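Local coordinates for protein chaperone CupB2 (Pseudomonas aeruginosa, PDB 3Q48) that probably serves as a periplasmic folding chaperone for pilus subunits during fimbrial biogenesis, at residues S154-L159 and V228-I233. Numbering follows the deposited sequence.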
ATOM      1  N   SER A 154     -15.159   5.025  -1.552  1.00 36.21           N
ATOM      2  CA  SER A 154     -16.214   4.863  -0.573  1.00 35.55           C
ATOM      3  C   SER A 154     -15.864   3.844   0.502  1.00 33.53           C
ATOM      4  O   SER A 154     -16.603   3.681   1.492  1.00 33.18           O
ATOM      5  CB  SER A 154     -17.505   4.435  -1.262  1.00 37.96           C
ATOM      6  OG  SER A 154     -17.797   5.274  -2.381  1.00 43.00           O
ATOM      7  N   ALA A 155     -14.743   3.161   0.331  1.00 30.51           N
ATOM      8  CA  ALA A 155     -14.538   1.950   1.097  1.00 30.22           C
ATOM      9  C   ALA A 155     -14.342   2.205   2.598  1.00 30.57           C
ATOM     10  O   ALA A 155     -15.002   1.559   3.453  1.00 31.32           O
ATOM     11  CB  ALA A 155     -13.415   1.127   0.511  1.00 28.22           C
ATOM     12  N   ALA A 156     -13.447   3.144   2.922  1.00 30.19           N
ATOM     13  CA  ALA A 156     -13.067   3.392   4.323  1.00 29.90           C
ATOM     14  C   ALA A 156     -14.325   3.678   5.142  1.00 30.92           C
ATOM     15  O   ALA A 156     -14.390   3.333   6.336  1.00 31.40           O
ATOM     16  CB  ALA A 156     -12.115   4.557   4.420  1.00 29.09           C
ATOM     17  N   GLY A 157     -15.317   4.291   4.498  1.00 30.54           N
ATOM     18  CA  GLY A 157     -16.565   4.600   5.181  1.00 31.86           C
ATOM     19  C   GLY A 157     -17.579   3.459   5.339  1.00 33.13           C
ATOM     20  O   GLY A 157     -18.682   3.709   5.846  1.00 34.48           O
ATOM     21  N   LYS A 158     -17.260   2.232   4.897  1.00 32.23           N
ATOM     22  CA  LYS A 158     -18.192   1.112   5.106  1.00 33.26           C
ATOM     23  C   LYS A 158     -17.624   0.140   6.132  1.00 32.72           C
ATOM     24  O   LYS A 158     -18.177  -0.903   6.405  1.00 33.85           O
ATOM     25  CB  LYS A 158     -18.553   0.389   3.786  1.00 33.66           C
ATOM     26  CG  LYS A 158     -19.083   1.325   2.721  1.00 34.81           C
ATOM     27  CD  LYS A 158     -19.297   0.645   1.358  1.00 37.09           C
ATOM     28  CE  LYS A 158     -19.379   1.751   0.266  1.00 36.97           C
ATOM     29  NZ  LYS A 158     -20.027   1.355  -1.021  1.00 36.84           N
ATOM     30  N   LEU A 159     -16.474   0.472   6.669  1.00 32.37           N
ATOM     31  CA  LEU A 159     -15.881  -0.343   7.711  1.00 32.33           C
ATOM     32  C   LEU A 159     -16.810  -0.314   8.909  1.00 33.35           C
ATOM     33  O   LEU A 159     -17.422   0.706   9.185  1.00 34.18           O
ATOM     34  CB  LEU A 159     -14.504   0.217   8.068  1.00 30.85           C
ATOM     35  CG  LEU A 159     -13.613   0.252   6.844  1.00 29.28           C
ATOM     36  CD1 LEU A 159     -12.294   0.914   7.199  1.00 29.30           C
ATOM     37  CD2 LEU A 159     -13.378  -1.163   6.323  1.00 24.08           C
ATOM     38  N   VAL A 228     -14.549   5.744  17.278  1.00 34.84           N
ATOM     39  CA  VAL A 228     -13.259   5.505  16.644  1.00 31.79           C
ATOM     40  C   VAL A 228     -12.961   6.608  15.609  1.00 30.06           C
ATOM     41  O   VAL A 228     -13.852   6.980  14.844  1.00 30.40           O
ATOM     42  CB  VAL A 228     -13.137   4.045  16.031  1.00 31.14           C
ATOM     43  CG1 VAL A 228     -14.099   3.824  14.870  1.00 29.33           C
ATOM     44  CG2 VAL A 228     -11.722   3.793  15.538  1.00 30.13           C
ATOM     45  N   ARG A 229     -11.721   7.102  15.548  1.00 27.79           N
ATOM     46  CA  ARG A 229     -11.353   8.090  14.500  1.00 25.38           C
ATOM     47  C   ARG A 229     -10.213   7.525  13.718  1.00 24.26           C
ATOM     48  O   ARG A 229      -9.192   7.109  14.305  1.00 23.25           O
ATOM     49  CB  ARG A 229     -10.908   9.411  15.118  1.00 26.19           C
ATOM     50  CG  ARG A 229     -10.312  10.425  14.129  1.00 25.69           C
ATOM     51  CD  ARG A 229     -10.168  11.809  14.798  1.00 25.22           C
ATOM     52  NE  ARG A 229     -11.466  12.366  15.152  1.00 27.61           N
ATOM     53  CZ  ARG A 229     -11.668  13.542  15.742  1.00 28.93           C
ATOM     54  NH1 ARG A 229     -10.641  14.326  16.064  1.00 26.51           N
ATOM     55  NH2 ARG A 229     -12.918  13.925  16.024  1.00 29.13           N
ATOM     56  N   TYR A 230     -10.358   7.488  12.396  1.00 22.50           N
ATOM     57  CA  TYR A 230      -9.327   6.883  11.624  1.00 22.06           C
ATOM     58  C   TYR A 230      -9.031   7.607  10.327  1.00 23.55           C
ATOM     59  O   TYR A 230      -9.934   8.213   9.720  1.00 24.78           O
ATOM     60  CB  TYR A 230      -9.657   5.402  11.386  1.00 22.68           C
ATOM     61  CG  TYR A 230     -10.975   5.096  10.689  1.00 22.97           C
ATOM     62  CD1 TYR A 230     -11.039   5.036   9.309  1.00 23.60           C
ATOM     63  CD2 TYR A 230     -12.157   4.846  11.422  1.00 22.50           C
ATOM     64  CE1 TYR A 230     -12.246   4.720   8.643  1.00 24.88           C
ATOM     65  CE2 TYR A 230     -13.377   4.554  10.773  1.00 23.12           C
ATOM     66  CZ  TYR A 230     -13.401   4.490   9.375  1.00 26.25           C
ATOM     67  OH  TYR A 230     -14.557   4.207   8.669  1.00 25.07           O
ATOM     68  N   GLU A 231      -7.768   7.529   9.884  1.00 23.05           N
ATOM     69  CA  GLU A 231      -7.333   8.211   8.688  1.00 23.02           C
ATOM     70  C   GLU A 231      -6.845   7.183   7.730  1.00 23.82           C
ATOM     71  O   GLU A 231      -6.053   6.316   8.108  1.00 24.42           O
ATOM     72  CB  GLU A 231      -6.168   9.167   8.963  1.00 22.31           C
ATOM     73  CG  GLU A 231      -6.522  10.341   9.858  1.00 24.77           C
ATOM     74  CD  GLU A 231      -5.423  11.406   9.980  1.00 27.62           C
ATOM     75  OE1 GLU A 231      -4.426  11.371   9.222  1.00 31.26           O
ATOM     76  OE2 GLU A 231      -5.560  12.299  10.835  1.00 29.96           O
ATOM     77  N   VAL A 232      -7.244   7.311   6.469  1.00 23.70           N
ATOM     78  CA  VAL A 232      -6.866   6.351   5.508  1.00 23.87           C
ATOM     79  C   VAL A 232      -6.114   6.984   4.360  1.00 23.85           C
ATOM     80  O   VAL A 232      -6.374   8.117   4.030  1.00 26.88           O
ATOM     81  CB  VAL A 232      -8.124   5.606   5.018  1.00 24.96           C
ATOM     82  CG1 VAL A 232      -8.783   4.865   6.223  1.00 25.65           C
ATOM     83  CG2 VAL A 232      -9.071   6.552   4.446  1.00 25.88           C
ATOM     84  N   ILE A 233      -5.192   6.242   3.750  1.00 22.39           N
ATOM     85  CA  ILE A 233      -4.388   6.701   2.647  1.00 20.41           C
ATOM     86  C   ILE A 233      -5.076   6.375   1.328  1.00 21.35           C
ATOM     87  O   ILE A 233      -5.376   5.211   1.035  1.00 21.99           O
ATOM     88  CB  ILE A 233      -2.988   6.062   2.726  1.00 19.54           C
ATOM     89  CG1 ILE A 233      -2.318   6.460   4.040  1.00 19.98           C
ATOM     90  CG2 ILE A 233      -2.062   6.541   1.565  1.00 18.16           C
ATOM     91  CD1 ILE A 233      -1.358   5.421   4.632  1.00 18.93           C
TER
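A156 and V232 stand 7.0 Å apart between their CA atoms, where the turn at 154-158 faces one side of strand 227-233 with no backbone hydrogen bond between the two. The turn is closed by K158 N, which bonds A155 O at 2.8 Å. Y230, whose CB points toward the turn, donates from OH to A156 O at 2.5 Å, a very short hydrogen bond whose exact length is doubtful at 2.50 Å resolution. The angle is about 119° at the hydroxyl (CZ-OH···O) and about 143° at the carbonyl oxygen (C=O···OH), and that oxygen lies near the plane of the ring, at its edge. The A156 methyl meets V232, two residues along the strand from Y230, with A156 CB 3.6 Å from V232 CG2. V232 CG1 also touches this methyl and lies at the edge of the Y230 ring, in its plane. L159 crosses the phenol obliquely, with L159 CD1 4.1 Å from Y230 CE1. Around the contact, W161 and H242 meet the Y230 ring, and L159 rests on F187 and V177. The turn before strand 160-163, the first of the three-stranded sheet, thus packs on strand 227-233 of the four-stranded one, within the two-sheet immunoglobulin-like C-terminal domain of a PapD-type chaperone. Chemically, one polar link in a mostly apolar, buried setting pairs the tyrosine hydroxyl with a turn carbonyl and probably restrains the hydroxyl end of the ring.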